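Local coordinates for protein aminotransferase, class III (Thermomicrobium roseum, PDB 6IO1) that acts as a thermostable (S)-enantioselective omega-transaminase, probably moving amino groups between substrates by way of its pyridoxal phosphate cofactor, at residues G42-D47 against R52-F57; G180-T185 against E214-E219; Q207-T212 against P244-V249; R409-I414 against V442-S447. All coordinates share one frame; numbering follows the deposited sequence.

How the contacts relate
From the N terminus, contact 1 closes the shortest loop, a hairpin with four residues between its segments. Contacts 2 and 3 follow and cross along the chain: 180-185 comes first, then 207-212, before 214-219 completes contact 2 and 244-249 completes contact 3. Both use helix 198-216, touch each other, and join that helix to the edge strand 181-184 and to helix 242-253. Contact 4 closes last, binding the end of helix 400-410 and the start of strand 413-418 to the C-terminal helix. Strands 52-55 and 413-418 are neighbours in one sheet, bringing contacts 1 and 4 together, whereas contacts 1 and 2 have centres about 43 Å apart.

Contact 1. Residues G42-D47 against R52-F57; sequences GVWVWD and RYLDGF
Arg52 leaves the backbone with CG anti to N (chi1 -168°) and bends at chi3 (65°), which lays its guanidinium flat over Trp44. The two planes are 17° apart, and CZ of Arg52 stands 3.7 Å from the centroid of the six-membered ring of Trp44, a cation-pi stack. Leu54 covers the opposite face of that indole, its CB 3.8 Å from Trp44 CZ3. Lower down the same arginine, CG makes a CH-pi contact over the five-membered ring of Trp46, which Arg39 also meets through a cation-pi interaction.

On the other face of the sheet, Tyr53 OH donates to Asp47 OD2 at 2.7 Å, reaching the anti side of the carboxylate and well out of its plane. Val45 CG2 packs 3.8 Å from Tyr53 CB. Asp55, beyond them, turns its OD2 to His67.

Val45 and Tyr53 form the hydrogen-bonded pair, with Val45 N to Tyr53 O at 2.9 Å and Tyr53 N to Val45 O at 2.8 Å. Flanking it are the non-hydrogen-bonded pairs Trp44-Leu54 and Trp46-Arg52, the alternation of antiparallel strands, which with the short connection makes a beta hairpin, here built into a mixed sheet beside strand 413-418.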
loop_
_atom_site.group_PDB
_atom_site.type_symbol
_atom_site.label_atom_id
_atom_site.label_comp_id
_atom_site.label_asym_id
_atom_site.label_seq_id
_atom_site.Cartn_x
_atom_site.Cartn_y
_atom_site.Cartn_z
ATOM N N GLY B 42 -26.084 -4.705 -3.344
ATOM C CA GLY B 42 -25.997 -5.053 -4.754
ATOM C C GLY B 42 -25.251 -3.979 -5.521
ATOM O O GLY B 42 -24.115 -3.620 -5.190
ATOM N N VAL B 43 -25.896 -3.447 -6.560
ATOM C CA VAL B 43 -25.307 -2.406 -7.392
ATOM C C VAL B 43 -25.736 -1.014 -6.940
ATOM O O VAL B 43 -25.430 -0.025 -7.613
ATOM C CB VAL B 43 -25.650 -2.623 -8.874
ATOM C CG1 VAL B 43 -25.312 -4.045 -9.300
ATOM C CG2 VAL B 43 -27.121 -2.318 -9.129
ATOM N N TRP B 44 -26.430 -0.917 -5.811
ATOM C CA TRP B 44 -27.033 0.327 -5.354
ATOM C C TRP B 44 -26.278 0.884 -4.157
ATOM O O TRP B 44 -25.798 0.129 -3.306
ATOM C CB TRP B 44 -28.501 0.112 -4.977
ATOM C CG TRP B 44 -29.314 -0.469 -6.082
ATOM C CD1 TRP B 44 -29.757 -1.755 -6.188
ATOM C CD2 TRP B 44 -29.781 0.214 -7.248
ATOM N NE1 TRP B 44 -30.474 -1.913 -7.349
ATOM C CE2 TRP B 44 -30.503 -0.719 -8.018
ATOM C CE3 TRP B 44 -29.658 1.525 -7.717
ATOM C CZ2 TRP B 44 -31.100 -0.382 -9.231
ATOM C CZ3 TRP B 44 -30.251 1.858 -8.919
ATOM C CH2 TRP B 44 -30.963 0.909 -9.662
ATOM N N VAL B 45 -26.196 2.213 -4.096
ATOM C CA VAL B 45 -25.642 2.930 -2.957
ATOM C C VAL B 45 -26.575 4.091 -2.641
ATOM O O VAL B 45 -27.374 4.520 -3.474
ATOM C CB VAL B 45 -24.207 3.445 -3.208
ATOM C CG1 VAL B 45 -23.229 2.282 -3.306
ATOM C CG2 VAL B 45 -24.160 4.297 -4.467
ATOM N N TRP B 46 -26.505 4.567 -1.405
ATOM C CA TRP B 46 -27.325 5.688 -0.965
ATOM C C TRP B 46 -26.436 6.754 -0.345
ATOM O O TRP B 46 -25.485 6.435 0.376
ATOM C CB TRP B 46 -28.393 5.240 0.039
ATOM C CG TRP B 46 -29.508 4.450 -0.581
ATOM C CD1 TRP B 46 -30.731 4.918 -0.965
ATOM C CD2 TRP B 46 -29.502 3.050 -0.885
ATOM N NE1 TRP B 46 -31.486 3.896 -1.490
ATOM C CE2 TRP B 46 -30.753 2.739 -1.452
ATOM C CE3 TRP B 46 -28.558 2.029 -0.733
ATOM C CZ2 TRP B 46 -31.086 1.451 -1.869
ATOM C CZ3 TRP B 46 -28.890 0.751 -1.147
ATOM C CH2 TRP B 46 -30.143 0.473 -1.707
ATOM N N ASP B 47 -26.743 8.020 -0.621
ATOM C CA ASP B 47 -25.955 9.096 -0.046
ATOM C C ASP B 47 -26.519 9.492 1.318
ATOM O O ASP B 47 -27.515 8.942 1.794
ATOM C CB ASP B 47 -25.858 10.285 -1.012
ATOM C CG ASP B 47 -27.182 11.014 -1.228
ATOM O OD1 ASP B 47 -28.167 10.774 -0.500
ATOM O OD2 ASP B 47 -27.228 11.857 -2.150
ATOM N N ARG B 52 -30.690 7.596 -3.904
ATOM C CA ARG B 52 -30.148 6.328 -4.378
ATOM C C ARG B 52 -29.404 6.519 -5.694
ATOM O O ARG B 52 -29.815 7.311 -6.547
ATOM C CB ARG B 52 -31.255 5.284 -4.554
ATOM C CG ARG B 52 -30.733 3.871 -4.771
ATOM C CD ARG B 52 -31.829 2.928 -5.230
ATOM N NE ARG B 52 -32.346 3.286 -6.546
ATOM C CZ ARG B 52 -33.245 2.570 -7.214
ATOM N NH1 ARG B 52 -33.731 1.455 -6.685
ATOM N NH2 ARG B 52 -33.662 2.969 -8.407
ATOM N N TYR B 53 -28.305 5.782 -5.847
ATOM C CA TYR B 53 -27.468 5.810 -7.033
ATOM C C TYR B 53 -27.130 4.382 -7.424
ATOM O O TYR B 53 -27.051 3.490 -6.573
ATOM C CB TYR B 53 -26.156 6.578 -6.810
ATOM C CG TYR B 53 -26.300 7.985 -6.281
ATOM C CD1 TYR B 53 -26.524 8.223 -4.931
ATOM C CD2 TYR B 53 -26.180 9.079 -7.126
ATOM C CE1 TYR B 53 -26.643 9.510 -4.443
ATOM C CE2 TYR B 53 -26.297 10.368 -6.648
ATOM C CZ TYR B 53 -26.528 10.577 -5.306
ATOM O OH TYR B 53 -26.645 11.862 -4.826
ATOM N N LEU B 54 -26.928 4.173 -8.720
ATOM C CA LEU B 54 -26.379 2.924 -9.221
ATOM C C LEU B 54 -24.861 3.041 -9.236
ATOM O O LEU B 54 -24.311 3.976 -9.827
ATOM C CB LEU B 54 -26.908 2.611 -10.622
ATOM C CG LEU B 54 -26.752 1.176 -11.138
ATOM C CD1 LEU B 54 -27.850 0.849 -12.135
ATOM C CD2 LEU B 54 -25.384 0.941 -11.766
ATOM N N ASP B 55 -24.190 2.094 -8.582
ATOM C CA ASP B 55 -22.733 2.117 -8.468
ATOM C C ASP B 55 -22.154 1.611 -9.786
ATOM O O ASP B 55 -21.670 0.482 -9.908
ATOM C CB ASP B 55 -22.281 1.275 -7.279
ATOM C CG ASP B 55 -20.900 1.650 -6.784
ATOM O OD1 ASP B 55 -20.225 2.455 -7.455
ATOM O OD2 ASP B 55 -20.491 1.146 -5.718
ATOM N N GLY B 56 -22.203 2.483 -10.796
ATOM C CA GLY B 56 -21.781 2.139 -12.145
ATOM C C GLY B 56 -20.293 1.922 -12.309
ATOM O O GLY B 56 -19.871 1.428 -13.361
ATOM N N PHE B 57 -19.493 2.280 -11.309
ATOM C CA PHE B 57 -18.053 2.082 -11.339
ATOM C C PHE B 57 -17.599 1.031 -10.336
ATOM O O PHE B 57 -16.394 0.784 -10.221
ATOM C CB PHE B 57 -17.338 3.413 -11.065
ATOM C CG PHE B 57 -16.002 3.549 -11.737
ATOM C CD1 PHE B 57 -15.866 3.338 -13.098
ATOM C CD2 PHE B 57 -14.883 3.916 -11.006
ATOM C CE1 PHE B 57 -14.636 3.475 -13.714
ATOM C CE2 PHE B 57 -13.653 4.054 -11.616
ATOM C CZ PHE B 57 -13.530 3.836 -12.971
#

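Contact 2. Residues G180-T185 against E214-E219; sequences GFIHLT and EREGSE
Ile182 and Glu216 reach toward each other from opposite directions. CD1 at the end of the isoleucine is set against the methylene CG (3.4 Å) and the carboxylate carbon CD (3.5 Å) of Glu216, while CG1 of Ile182 lies 4.0 Å from Glu216 OE2. A looser touch comes from the other branch: CG2 of Ile182 faces the edge of the Arg215 guanidinium, 4.2 Å from NH2.

Behind this first shell the glutamate is held from two sides. Its chain is bent at chi2 (-60°), and the carboxylate lies beside the neighbouring arginine. Arg215 NH2 donates to Glu216 OE2 at 3.0 Å in a nearly straight salt bridge (165°) that lies in the guanidinium plane and uses the anti side of the carboxylate; the bond from Arg215 NE to the same oxygen is weak. The other oxygen, OE1, pairs with Lys146 NZ on the adjacent strand. Ile182 also packs on Lys146 and Leu148 of that neighbouring strand, 146-150. With an alanine in place of Glu216, Lys146 and Arg215 would probably lose the negative charge they share, and a gap would open at Ile182 CD1.

Just past the glutamate, Gly217 leaves helical geometry with positive phi, and the chain turns toward strand 221-226. The contact thus sits on the surface, where the helix of a beta-alpha-beta crossover, running from edge strand 181-184 to the parallel strand 221-226, packs its last turn against the sheet of the large, cofactor-binding domain.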
loop_
_atom_site.group_PDB
_atom_site.type_symbol
_atom_site.label_atom_id
_atom_site.label_comp_id
_atom_site.label_asym_id
_atom_site.label_seq_id
_atom_site.Cartn_x
_atom_site.Cartn_y
_atom_site.Cartn_z
ATOM N N GLY B 180 14.876 3.998 -15.441
ATOM C CA GLY B 180 14.840 2.662 -15.996
ATOM C C GLY B 180 13.541 2.251 -16.652
ATOM O O GLY B 180 13.344 1.055 -16.891
ATOM N N PHE B 181 12.642 3.184 -16.937
ATOM C CA PHE B 181 11.352 2.855 -17.527
ATOM C C PHE B 181 11.265 3.412 -18.941
ATOM O O PHE B 181 11.576 4.584 -19.174
ATOM C CB PHE B 181 10.210 3.388 -16.659
ATOM C CG PHE B 181 10.057 2.657 -15.353
ATOM C CD1 PHE B 181 10.995 2.808 -14.343
ATOM C CD2 PHE B 181 8.983 1.809 -15.140
ATOM C CE1 PHE B 181 10.860 2.135 -13.144
ATOM C CE2 PHE B 181 8.843 1.132 -13.942
ATOM C CZ PHE B 181 9.783 1.296 -12.943
ATOM N N ILE B 182 10.835 2.569 -19.875
ATOM C CA ILE B 182 10.694 2.931 -21.279
ATOM C C ILE B 182 9.231 2.768 -21.658
ATOM O O ILE B 182 8.626 1.725 -21.380
ATOM C CB ILE B 182 11.594 2.066 -22.178
ATOM C CG1 ILE B 182 13.055 2.230 -21.763
ATOM C CG2 ILE B 182 11.402 2.432 -23.642
ATOM C CD1 ILE B 182 13.898 1.014 -22.019
ATOM N N HIS B 183 8.666 3.787 -22.295
ATOM C CA HIS B 183 7.243 3.819 -22.605
ATOM C C HIS B 183 7.031 3.597 -24.095
ATOM O O HIS B 183 7.592 4.322 -24.924
ATOM C CB HIS B 183 6.618 5.134 -22.148
ATOM C CG HIS B 183 6.551 5.260 -20.660
ATOM N ND1 HIS B 183 7.541 5.866 -19.918
ATOM C CD2 HIS B 183 5.634 4.810 -19.773
ATOM C CE1 HIS B 183 7.225 5.805 -18.637
ATOM N NE2 HIS B 183 6.073 5.169 -18.522
ATOM N N LEU B 184 6.223 2.593 -24.422
ATOM C CA LEU B 184 5.843 2.273 -25.786
ATOM C C LEU B 184 4.507 2.937 -26.124
ATOM O O LEU B 184 3.819 3.486 -25.261
ATOM C CB LEU B 184 5.758 0.758 -25.973
ATOM C CG LEU B 184 6.976 -0.108 -25.654
ATOM C CD1 LEU B 184 6.568 -1.549 -25.378
ATOM C CD2 LEU B 184 7.975 -0.057 -26.790
ATOM N N THR B 185 4.144 2.897 -27.405
ATOM C CA THR B 185 2.855 3.432 -27.821
ATOM C C THR B 185 1.722 2.510 -27.385
ATOM O O THR B 185 1.871 1.286 -27.330
ATOM C CB THR B 185 2.795 3.633 -29.337
ATOM O OG1 THR B 185 2.696 2.363 -29.993
ATOM C CG2 THR B 185 4.022 4.374 -29.832
ATOM N N GLU B 214 15.929 -3.461 -29.645
ATOM C CA GLU B 214 17.249 -3.392 -30.265
ATOM C C GLU B 214 17.997 -2.119 -29.869
ATOM O O GLU B 214 19.202 -2.165 -29.603
ATOM C CB GLU B 214 17.126 -3.509 -31.783
ATOM C CG GLU B 214 16.831 -4.926 -32.257
ATOM C CD GLU B 214 17.763 -5.954 -31.640
ATOM O OE1 GLU B 214 18.934 -6.031 -32.067
ATOM O OE2 GLU B 214 17.326 -6.683 -30.724
ATOM N N ARG B 215 17.311 -0.972 -29.845
ATOM C CA ARG B 215 17.973 0.276 -29.460
ATOM C C ARG B 215 18.485 0.215 -28.035
ATOM O O ARG B 215 19.641 0.558 -27.752
ATOM C CB ARG B 215 17.015 1.444 -29.582
ATOM C CG ARG B 215 17.638 2.787 -29.437
ATOM C CD ARG B 215 16.486 3.762 -29.334
ATOM N NE ARG B 215 15.655 3.651 -28.124
ATOM C CZ ARG B 215 14.345 3.927 -28.053
ATOM N NH1 ARG B 215 13.651 4.330 -29.118
ATOM N NH2 ARG B 215 13.710 3.800 -26.894
ATOM N N GLU B 216 17.586 -0.126 -27.113
ATOM C CA GLU B 216 17.931 -0.213 -25.670
ATOM C C GLU B 216 18.947 -1.335 -25.424
ATOM O O GLU B 216 19.853 -1.136 -24.592
ATOM C CB GLU B 216 16.662 -0.446 -24.848
ATOM C CG GLU B 216 15.688 0.717 -24.902
ATOM C CD GLU B 216 16.244 2.033 -24.389
ATOM O OE1 GLU B 216 17.279 2.005 -23.693
ATOM O OE2 GLU B 216 15.644 3.083 -24.688
ATOM N N GLY B 217 18.821 -2.446 -26.157
ATOM C CA GLY B 217 19.607 -3.626 -25.880
ATOM C C GLY B 217 18.828 -4.585 -25.011
ATOM O O GLY B 217 18.494 -4.260 -23.867
ATOM N N SER B 218 18.518 -5.765 -25.552
ATOM C CA SER B 218 17.671 -6.716 -24.838
ATOM C C SER B 218 18.282 -7.133 -23.508
ATOM O O SER B 218 17.549 -7.419 -22.553
ATOM C CB SER B 218 17.411 -7.944 -25.710
ATOM O OG SER B 218 18.552 -8.781 -25.765
ATOM N N GLU B 219 19.613 -7.170 -23.420
ATOM C CA GLU B 219 20.271 -7.604 -22.194
ATOM C C GLU B 219 20.099 -6.618 -21.045
ATOM O O GLU B 219 20.450 -6.956 -19.909
ATOM C CB GLU B 219 21.763 -7.843 -22.448
ATOM C CG GLU B 219 22.590 -6.584 -22.687
ATOM C CD GLU B 219 22.437 -6.028 -24.091
ATOM O OE1 GLU B 219 22.908 -4.896 -24.333
ATOM O OE2 GLU B 219 21.849 -6.717 -24.951
#

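Contact 3. Residues Q207-T212 against P244-V249; sequences QELEET and PAIAAV
Two helices that lead into neighbouring parallel strands pack side by side here, a pairing expected of successive beta-alpha-beta units in the large domain of fold-type I aminotransferases. Helix 198-216 precedes strand 221-226 and helix 242-253 precedes strand 256-260; their local axes run in nearly the same direction, 16° apart, at a closest approach of 10.3 Å.

The buried part is aliphatic. Leu209 carries its CG anti to the backbone N (chi1 171°), which sends CD2 toward the other helix to lie 3.7 Å from Ile246 CD1 and 3.8 Å from Val249 CG1. Leu209 and Val249 slide past each other in opposite directions, whereas Ile246 meets the leucine at a slant, with CG2 and CD1 both against it. On its sheet side Leu209 rests on Leu184.

Glu210 lines the outer border: its CG lies 3.8 Å from Val249 CG1, and its OE1 is taken by Lys252 in a salt bridge and by the hydroxyl of Tyr253. A glycine here would probably cost Lys252 this salt bridge and Tyr253 its acceptor, and leave Val249 CG1 less covered on that side. The valine is thus met by two successive residues of helix 198-216, with its CG1 touching both and its CB 3.9 Å from Leu209 CD2.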
loop_
_atom_site.group_PDB
_atom_site.type_symbol
_atom_site.label_atom_id
_atom_site.label_comp_id
_atom_site.label_asym_id
_atom_site.label_seq_id
_atom_site.Cartn_x
_atom_site.Cartn_y
_atom_site.Cartn_z
ATOM N N GLN B 207 6.705 -4.239 -34.714
ATOM C CA GLN B 207 7.910 -3.623 -35.258
ATOM C C GLN B 207 8.471 -2.580 -34.302
ATOM O O GLN B 207 9.689 -2.524 -34.070
ATOM C CB GLN B 207 7.587 -2.995 -36.613
ATOM C CG GLN B 207 8.762 -2.393 -37.353
ATOM C CD GLN B 207 8.411 -2.065 -38.790
ATOM O OE1 GLN B 207 8.746 -2.812 -39.710
ATOM N NE2 GLN B 207 7.715 -0.951 -38.990
ATOM N N GLU B 208 7.596 -1.754 -33.727
ATOM C CA GLU B 208 8.055 -0.758 -32.765
ATOM C C GLU B 208 8.690 -1.415 -31.545
ATOM O O GLU B 208 9.746 -0.972 -31.075
ATOM C CB GLU B 208 6.898 0.142 -32.344
ATOM C CG GLU B 208 7.233 1.002 -31.147
ATOM C CD GLU B 208 6.011 1.571 -30.487
ATOM O OE1 GLU B 208 4.920 1.500 -31.095
ATOM O OE2 GLU B 208 6.130 2.070 -29.347
ATOM N N LEU B 209 8.067 -2.474 -31.020
ATOM C CA LEU B 209 8.620 -3.154 -29.851
ATOM C C LEU B 209 9.995 -3.738 -30.152
ATOM O O LEU B 209 10.937 -3.583 -29.363
ATOM C CB LEU B 209 7.663 -4.250 -29.377
ATOM C CG LEU B 209 8.201 -5.193 -28.297
ATOM C CD1 LEU B 209 8.626 -4.416 -27.059
ATOM C CD2 LEU B 209 7.169 -6.251 -27.942
ATOM N N GLU B 210 10.132 -4.406 -31.300
ATOM C CA GLU B 210 11.410 -5.014 -31.656
ATOM C C GLU B 210 12.499 -3.959 -31.815
ATOM O O GLU B 210 13.620 -4.124 -31.317
ATOM C CB GLU B 210 11.266 -5.833 -32.939
ATOM C CG GLU B 210 10.289 -6.993 -32.839
ATOM C CD GLU B 210 10.836 -8.267 -33.449
ATOM O OE1 GLU B 210 11.962 -8.667 -33.084
ATOM O OE2 GLU B 210 10.143 -8.864 -34.298
ATOM N N GLU B 211 12.190 -2.865 -32.516
ATOM C CA GLU B 211 13.196 -1.830 -32.730
ATOM C C GLU B 211 13.568 -1.135 -31.423
ATOM O O GLU B 211 14.737 -0.783 -31.212
ATOM C CB GLU B 211 12.708 -0.852 -33.797
ATOM C CG GLU B 211 12.609 -1.541 -35.150
ATOM C CD GLU B 211 12.520 -0.591 -36.324
ATOM O OE1 GLU B 211 13.579 -0.204 -36.851
ATOM O OE2 GLU B 211 11.390 -0.267 -36.742
ATOM N N THR B 212 12.595 -0.927 -30.527
ATOM C CA THR B 212 12.915 -0.354 -29.220
ATOM C C THR B 212 13.831 -1.278 -28.428
ATOM O O THR B 212 14.802 -0.823 -27.805
ATOM C CB THR B 212 11.632 -0.070 -28.440
ATOM O OG1 THR B 212 10.888 0.961 -29.102
ATOM C CG2 THR B 212 11.963 0.383 -27.024
ATOM N N PRO B 244 -0.561 -12.256 -28.285
ATOM C CA PRO B 244 0.338 -13.361 -28.666
ATOM C C PRO B 244 1.607 -12.890 -29.353
ATOM O O PRO B 244 2.698 -13.376 -29.029
ATOM C CB PRO B 244 -0.534 -14.219 -29.594
ATOM C CG PRO B 244 -1.926 -13.918 -29.186
ATOM C CD PRO B 244 -1.931 -12.475 -28.788
ATOM N N ALA B 245 1.502 -11.932 -30.277
ATOM C CA ALA B 245 2.683 -11.435 -30.978
ATOM C C ALA B 245 3.642 -10.726 -30.024
ATOM O O ALA B 245 4.862 -10.955 -30.061
ATOM C CB ALA B 245 2.255 -10.504 -32.112
ATOM N N ILE B 246 3.109 -9.845 -29.173
ATOM C CA ILE B 246 3.958 -9.117 -28.232
ATOM C C ILE B 246 4.670 -10.091 -27.298
ATOM O O ILE B 246 5.883 -9.984 -27.058
ATOM C CB ILE B 246 3.127 -8.085 -27.448
ATOM C CG1 ILE B 246 2.607 -6.990 -28.384
ATOM C CG2 ILE B 246 3.948 -7.477 -26.323
ATOM C CD1 ILE B 246 3.690 -6.271 -29.156
ATOM N N ALA B 247 3.922 -11.059 -26.756
ATOM C CA ALA B 247 4.517 -12.051 -25.870
ATOM C C ALA B 247 5.572 -12.879 -26.592
ATOM O O ALA B 247 6.589 -13.254 -25.999
ATOM C CB ALA B 247 3.429 -12.954 -25.289
ATOM N N ALA B 248 5.339 -13.189 -27.871
ATOM C CA ALA B 248 6.330 -13.937 -28.639
ATOM C C ALA B 248 7.629 -13.155 -28.767
ATOM O O ALA B 248 8.717 -13.722 -28.618
ATOM C CB ALA B 248 5.773 -14.286 -30.018
ATOM N N VAL B 249 7.538 -11.852 -29.039
ATOM C CA VAL B 249 8.748 -11.029 -29.112
ATOM C C VAL B 249 9.475 -11.034 -27.768
ATOM O O VAL B 249 10.701 -11.233 -27.688
ATOM C CB VAL B 249 8.399 -9.598 -29.559
ATOM C CG1 VAL B 249 9.632 -8.707 -29.511
ATOM C CG2 VAL B 249 7.794 -9.609 -30.955
#

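Contact 4. Residues R409-I414 against V442-S447; sequences RRRGII and VAAALS
Arg411 runs extended from CG to NE and lies over Ala444, whose CB sits against one face of the guanidinium, displaced toward its rim. That methyl is 3.2 Å from Arg411 CD, 3.5 Å from Arg411 NE and 3.6 Å from Arg411 CZ, so the one methyl is spanned by the arginine from CD to CZ. CD also lies 3.7 Å from Ala445 N. The charged end is held farther along the same helix, where Arg411 NE forms a salt bridge with Asp448.

Two residues on, Ile413 supplies the buried part of the contact. Its CG1 stands between the backbone N and the carbonyl carbon (chi1 78°), sending CD1 to Val442 CG2 at 3.3 Å, tighter than usual for two carbons; the side chains cross at about a right angle. Val442 has strand 421-424 on another side, through Ile422 and Met424.

A Schellman motif that takes in both residues ends helix 400-410. Gly412 is its C-prime residue with positive phi, and its N reaches Arg409 O at 3.0 Å, while Ile413 N turns back to Thr408 O. As the chain enters strand 413-418, the backbones of Gly412, just before it, and of Ile414 bond to Leu54, which places the strand beside 52-55 in the sheet of the small domain; Arg411 and Ile413 attach the turn to helix 432-450. Arg409, which does not touch segment 442-447, donates from NH2 to Phe90 O of the second subunit.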
loop_
_atom_site.group_PDB
_atom_site.type_symbol
_atom_site.label_atom_id
_atom_site.label_comp_id
_atom_site.label_asym_id
_atom_site.label_seq_id
_atom_site.Cartn_x
_atom_site.Cartn_y
_atom_site.Cartn_z
ATOM N N ARG B 409 -24.536 12.270 -11.638
ATOM C CA ARG B 409 -24.933 12.128 -10.208
ATOM C C ARG B 409 -26.372 12.615 -10.016
ATOM O O ARG B 409 -27.141 11.953 -9.308
ATOM C CB ARG B 409 -23.924 12.844 -9.309
ATOM C CG ARG B 409 -22.569 12.157 -9.300
ATOM C CD ARG B 409 -21.472 12.900 -8.572
ATOM N NE ARG B 409 -20.243 12.133 -8.651
ATOM C CZ ARG B 409 -19.136 12.422 -7.986
ATOM N NH1 ARG B 409 -19.128 13.419 -7.119
ATOM N NH2 ARG B 409 -18.041 11.715 -8.186
ATOM N N ARG B 410 -26.748 13.687 -10.710
ATOM C CA ARG B 410 -28.130 14.215 -10.587
ATOM C C ARG B 410 -29.106 13.120 -11.032
ATOM O O ARG B 410 -30.171 12.988 -10.400
ATOM C CB ARG B 410 -28.292 15.478 -11.440
ATOM C CG ARG B 410 -27.886 16.762 -10.731
ATOM C CD ARG B 410 -26.418 16.791 -10.349
ATOM N NE ARG B 410 -26.094 17.933 -9.506
ATOM C CZ ARG B 410 -25.869 19.162 -9.955
ATOM N NH1 ARG B 410 -25.580 20.134 -9.107
ATOM N NH2 ARG B 410 -25.935 19.415 -11.250
ATOM N N ARG B 411 -28.729 12.343 -12.053
ATOM C CA ARG B 411 -29.637 11.303 -12.613
ATOM C C ARG B 411 -29.537 9.973 -11.847
ATOM O O ARG B 411 -30.038 8.965 -12.372
ATOM C CB ARG B 411 -29.469 11.206 -14.132
ATOM C CG ARG B 411 -30.394 12.157 -14.877
ATOM C CD ARG B 411 -30.064 12.383 -16.331
ATOM N NE ARG B 411 -30.743 13.563 -16.843
ATOM C CZ ARG B 411 -32.048 13.653 -17.055
ATOM N NH1 ARG B 411 -32.854 12.683 -16.663
ATOM N NH2 ARG B 411 -32.542 14.713 -17.666
ATOM N N GLY B 412 -28.916 9.983 -10.667
ATOM C CA GLY B 412 -28.847 8.764 -9.841
ATOM C C GLY B 412 -27.825 7.735 -10.296
ATOM O O GLY B 412 -27.990 6.563 -9.930
ATOM N N ILE B 413 -26.826 8.124 -11.088
ATOM C CA ILE B 413 -25.792 7.115 -11.465
ATOM C C ILE B 413 -24.394 7.635 -11.120
ATOM O O ILE B 413 -24.115 8.822 -11.372
ATOM C CB ILE B 413 -25.884 6.652 -12.932
ATOM C CG1 ILE B 413 -25.291 7.675 -13.899
ATOM C CG2 ILE B 413 -27.302 6.252 -13.306
ATOM C CD1 ILE B 413 -24.775 7.063 -15.176
ATOM N N ILE B 414 -23.562 6.757 -10.561
ATOM C CA ILE B 414 -22.148 7.109 -10.257
ATOM C C ILE B 414 -21.275 6.375 -11.278
ATOM O O ILE B 414 -21.226 5.137 -11.239
ATOM C CB ILE B 414 -21.787 6.731 -8.809
ATOM C CG1 ILE B 414 -22.544 7.600 -7.800
ATOM C CG2 ILE B 414 -20.283 6.792 -8.598
ATOM C CD1 ILE B 414 -22.401 7.143 -6.375
ATOM N N VAL B 442 -26.920 7.259 -18.342
ATOM C CA VAL B 442 -25.778 7.793 -19.081
ATOM C C VAL B 442 -26.247 8.603 -20.285
ATOM O O VAL B 442 -25.745 9.706 -20.542
ATOM C CB VAL B 442 -24.836 6.648 -19.498
ATOM C CG1 VAL B 442 -23.839 7.129 -20.554
ATOM C CG2 VAL B 442 -24.106 6.094 -18.285
ATOM N N ALA B 443 -27.216 8.072 -21.038
ATOM C CA ALA B 443 -27.717 8.780 -22.214
ATOM C C ALA B 443 -28.335 10.119 -21.828
ATOM O O ALA B 443 -28.081 11.147 -22.470
ATOM C CB ALA B 443 -28.734 7.911 -22.951
ATOM N N ALA B 444 -29.134 10.103 -20.756
ATOM C CA ALA B 444 -29.799 11.327 -20.254
ATOM C C ALA B 444 -28.743 12.342 -19.796
ATOM O O ALA B 444 -28.894 13.536 -20.123
ATOM C CB ALA B 444 -30.733 10.963 -19.126
ATOM N N ALA B 445 -27.699 11.874 -19.101
ATOM C CA ALA B 445 -26.627 12.769 -18.602
ATOM C C ALA B 445 -25.915 13.428 -19.789
ATOM O O ALA B 445 -25.673 14.648 -19.733
ATOM C CB ALA B 445 -25.663 11.977 -17.755
ATOM N N LEU B 446 -25.633 12.646 -20.836
ATOM C CA LEU B 446 -24.982 13.155 -22.037
ATOM C C LEU B 446 -25.860 14.187 -22.732
ATOM O O LEU B 446 -25.370 15.224 -23.197
ATOM C CB LEU B 446 -24.652 12.005 -22.988
ATOM C CG LEU B 446 -23.434 11.138 -22.658
ATOM C CD1 LEU B 446 -23.495 9.823 -23.422
ATOM C CD2 LEU B 446 -22.141 11.880 -22.967
ATOM N N SER B 447 -27.167 13.917 -22.810
ATOM C CA SER B 447 -28.091 14.885 -23.393
ATOM C C SER B 447 -28.141 16.170 -22.575
ATOM O O SER B 447 -28.216 17.268 -23.134
ATOM C CB SER B 447 -29.485 14.270 -23.513
ATOM O OG SER B 447 -29.502 13.234 -24.479
#